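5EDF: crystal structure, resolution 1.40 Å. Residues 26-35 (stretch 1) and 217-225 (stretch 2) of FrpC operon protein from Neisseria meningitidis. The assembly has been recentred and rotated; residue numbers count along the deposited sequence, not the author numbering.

Stretch 1 (26-35) TKMVIPYGYL
Stretch 2 217-225: QLVQSFVNN

Phe-222 is the centre of this contact, giving up more surface to the other stretch than any other residue. It belongs to helix 217-224, which packs against strand 26-31, the axes approaching to 6.1 Å with their N-to-C directions 114° apart. Its CA-to-CB bond points toward the strand, and with chi1 in m (-60°) and chi2 at -20° the flat ring offers both face and edge to its neighbours. Ile-30 (m, t; phi/psi -117/125) covers one face, its CG1 standing 4.0 Å from the ring centroid and 17° off the normal, a CH-pi contact that suits an aliphatic branch. At the ring's edge lies the SE of selenomethionine Met-28 (t, t, chi3 -102°), 5.3 Å from the centroid. This long, flexible side chain starts sideways but comes nearer at its end: its CG meets Phe-222 CB at 3.4 Å, while its CE reaches Val-223 CG1 at 3.6 Å and Val-219 CG1 at 4.0 Å.

Pro-31 (-56/132), whose ring methylenes are apolar, brings its CD to 3.7 Å from Phe-222 CE1. The chain then enters a 3-10 segment, with Tyr-34 N hydrogen-bonded to Pro-31 O at 3.1 Å, and Tyr-34 (chi1 m, chi2 -71°) turns toward the helix. Its ring face receives the edge of Phe-222, centroids 5.8 Å apart and planes at 60°; its CZ also packs 3.5 Å from CD1 of Leu-218 (t, p), a branched methyl filling space beside the ring.

In the register, Val-29 CA lies 5.0 Å from Phe-222 CA. Val-29 (t), beta-branched as suits a strand, points toward the helix; its N (-119/114) donates to Phe-222 O at 2.9 Å and 176°, almost straight, and Phe-222 CA (-78/-18) approaches Val-29 O at 3.4 Å. A water donates to Val-29 O at 2.9 Å and to Ser-221 O at 3.2 Å, bridging the stretches. Beyond, exposed Lys-27 leads its side-chain end away, keeping its charge outside the apolar packing.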

# COMPACT_ATOMS: atom_id res chain seq x y z
N THR A 26 -15.45 14.74 3.76
CA THR A 26 -14.04 14.97 3.52
C THR A 26 -13.69 14.52 2.08
O THR A 26 -13.89 13.36 1.72
CB THR A 26 -13.21 14.15 4.49
OG1 THR A 26 -13.47 14.62 5.84
CG2 THR A 26 -11.74 14.33 4.21
N LYS A 27 -13.24 15.46 1.27
CA LYS A 27 -12.95 15.20 -0.14
C LYS A 27 -11.54 14.63 -0.37
O LYS A 27 -10.56 14.96 0.36
CB LYS A 27 -13.12 16.46 -0.99
CG LYS A 27 -14.51 17.09 -0.91
CD LYS A 27 -15.57 16.22 -1.55
CE LYS A 27 -16.89 16.95 -1.65
NZ LYS A 27 -17.48 17.20 -0.31
N MSE A 28 -11.42 13.80 -1.40
CA MSE A 28 -10.16 13.32 -1.87
C MSE A 28 -10.23 13.36 -3.37
O MSE A 28 -11.23 12.89 -3.95
CB MSE A 28 -9.97 11.88 -1.43
CG MSE A 28 -8.59 11.38 -1.56
SE MSE A 28 -8.20 9.81 -0.44
CE MSE A 28 -7.21 10.58 1.05
N VAL A 29 -9.20 13.89 -4.01
CA VAL A 29 -9.19 14.07 -5.47
C VAL A 29 -8.02 13.24 -6.00
O VAL A 29 -6.87 13.52 -5.66
CB VAL A 29 -9.06 15.54 -5.88
CG1 VAL A 29 -8.97 15.66 -7.40
CG2 VAL A 29 -10.27 16.31 -5.37
N ILE A 30 -8.31 12.19 -6.78
CA ILE A 30 -7.32 11.17 -7.13
C ILE A 30 -7.08 11.16 -8.62
O ILE A 30 -8.03 10.99 -9.39
CB ILE A 30 -7.80 9.78 -6.67
CG1 ILE A 30 -8.07 9.81 -5.16
CG2 ILE A 30 -6.75 8.69 -7.02
CD1 ILE A 30 -8.38 8.46 -4.54
N PRO A 31 -5.81 11.31 -9.06
CA PRO A 31 -5.55 11.11 -10.50
C PRO A 31 -6.03 9.74 -10.96
O PRO A 31 -5.78 8.74 -10.28
CB PRO A 31 -4.04 11.27 -10.62
CG PRO A 31 -3.66 12.11 -9.42
CD PRO A 31 -4.59 11.65 -8.33
N TYR A 32 -6.75 9.68 -12.06
CA TYR A 32 -7.54 8.52 -12.37
C TYR A 32 -6.74 7.29 -12.70
O TYR A 32 -7.26 6.16 -12.58
CB TYR A 32 -8.60 8.83 -13.43
CG TYR A 32 -8.18 8.81 -14.87
CD1 TYR A 32 -7.04 9.47 -15.34
CD2 TYR A 32 -8.98 8.18 -15.82
CE1 TYR A 32 -6.71 9.46 -16.69
CE2 TYR A 32 -8.66 8.20 -17.13
CZ TYR A 32 -7.54 8.84 -17.59
OH TYR A 32 -7.23 8.88 -18.94
N GLY A 33 -5.47 7.44 -13.07
CA GLY A 33 -4.61 6.31 -13.31
C GLY A 33 -4.30 5.45 -12.10
O GLY A 33 -3.81 4.34 -12.26
N TYR A 34 -4.62 5.93 -10.90
CA TYR A 34 -4.50 5.13 -9.68
C TYR A 34 -5.72 4.27 -9.41
O TYR A 34 -5.77 3.61 -8.39
CB TYR A 34 -4.26 6.06 -8.49
CG TYR A 34 -2.91 6.73 -8.52
CD1 TYR A 34 -1.73 6.02 -8.29
CD2 TYR A 34 -2.79 8.08 -8.82
CE1 TYR A 34 -0.48 6.65 -8.34
CE2 TYR A 34 -1.56 8.69 -8.84
CZ TYR A 34 -0.41 7.98 -8.60
OH TYR A 34 0.83 8.60 -8.66
N LEU A 35 -6.70 4.29 -10.32
CA LEU A 35 -8.00 3.64 -10.13
C LEU A 35 -8.26 2.49 -11.10
O LEU A 35 -9.40 2.32 -11.57
CB LEU A 35 -9.13 4.67 -10.18
CG LEU A 35 -9.00 5.84 -9.18
CD1 LEU A 35 -9.99 6.95 -9.55
CD2 LEU A 35 -9.15 5.38 -7.74
N GLN A 217 3.30 10.33 0.91
CA GLN A 217 3.32 11.47 0.01
C GLN A 217 2.13 11.40 -0.97
O GLN A 217 1.46 12.41 -1.25
CB GLN A 217 4.67 11.55 -0.71
CG GLN A 217 4.84 12.70 -1.69
CD GLN A 217 6.14 12.55 -2.48
OE1 GLN A 217 6.31 11.60 -3.26
NE2 GLN A 217 7.06 13.47 -2.26
N LEU A 218 1.87 10.19 -1.47
CA LEU A 218 0.80 9.98 -2.44
C LEU A 218 -0.57 10.31 -1.83
O LEU A 218 -1.37 11.07 -2.38
CB LEU A 218 0.87 8.54 -2.97
CG LEU A 218 -0.15 8.14 -4.01
CD1 LEU A 218 -0.05 9.04 -5.26
CD2 LEU A 218 0.06 6.68 -4.36
N VAL A 219 -0.85 9.75 -0.67
CA VAL A 219 -2.16 9.96 -0.02
C VAL A 219 -2.30 11.45 0.32
O VAL A 219 -3.35 12.05 0.10
CB VAL A 219 -2.30 9.04 1.21
CG1 VAL A 219 -3.50 9.46 2.09
CG2 VAL A 219 -2.37 7.57 0.78
N GLN A 220 -1.23 12.07 0.80
CA GLN A 220 -1.29 13.50 1.11
C GLN A 220 -1.56 14.34 -0.13
O GLN A 220 -2.23 15.37 -0.04
CB GLN A 220 -0.04 13.97 1.83
CG GLN A 220 0.06 13.42 3.26
CD GLN A 220 1.37 13.67 3.93
OE1 GLN A 220 2.43 13.61 3.30
NE2 GLN A 220 1.32 13.94 5.23
N SER A 221 -1.07 13.89 -1.29
CA SER A 221 -1.28 14.62 -2.56
C SER A 221 -2.77 14.63 -2.96
O SER A 221 -3.20 15.52 -3.67
CB SER A 221 -0.43 14.06 -3.71
OG SER A 221 -1.00 12.90 -4.29
N PHE A 222 -3.53 13.65 -2.49
CA PHE A 222 -4.94 13.55 -2.81
C PHE A 222 -5.80 14.53 -2.02
O PHE A 222 -6.94 14.80 -2.36
CB PHE A 222 -5.47 12.14 -2.54
CG PHE A 222 -4.80 11.01 -3.32
CD1 PHE A 222 -4.07 11.20 -4.46
CD2 PHE A 222 -4.95 9.72 -2.84
CE1 PHE A 222 -3.49 10.13 -5.14
CE2 PHE A 222 -4.40 8.65 -3.50
CZ PHE A 222 -3.64 8.86 -4.63
N VAL A 223 -5.28 15.05 -0.91
CA VAL A 223 -6.05 15.95 -0.07
C VAL A 223 -5.45 17.35 -0.06
O VAL A 223 -6.01 18.27 0.53
CB VAL A 223 -6.16 15.42 1.36
CG1 VAL A 223 -7.06 14.21 1.37
CG2 VAL A 223 -4.80 15.08 1.93
N ASN A 224 -4.31 17.48 -0.71
CA ASN A 224 -3.89 18.74 -1.34
C ASN A 224 -4.77 19.03 -2.58
O ASN A 224 -4.94 20.19 -2.96
CB ASN A 224 -2.42 18.67 -1.76
CG ASN A 224 -1.48 18.45 -0.59
OD1 ASN A 224 -1.84 18.70 0.57
ND2 ASN A 224 -0.27 17.98 -0.88
N ASN A 225 -5.30 17.97 -3.19
CA ASN A 225 -6.21 18.02 -4.35
C ASN A 225 -5.44 18.24 -5.65
O ASN A 225 -6.00 18.12 -6.75
CB ASN A 225 -7.32 19.09 -4.22
CG ASN A 225 -8.28 18.83 -3.05
OD1 ASN A 225 -8.42 17.71 -2.55
ND2 ASN A 225 -8.97 19.89 -2.61
O HOH W 1 -4.54 15.06 -6.53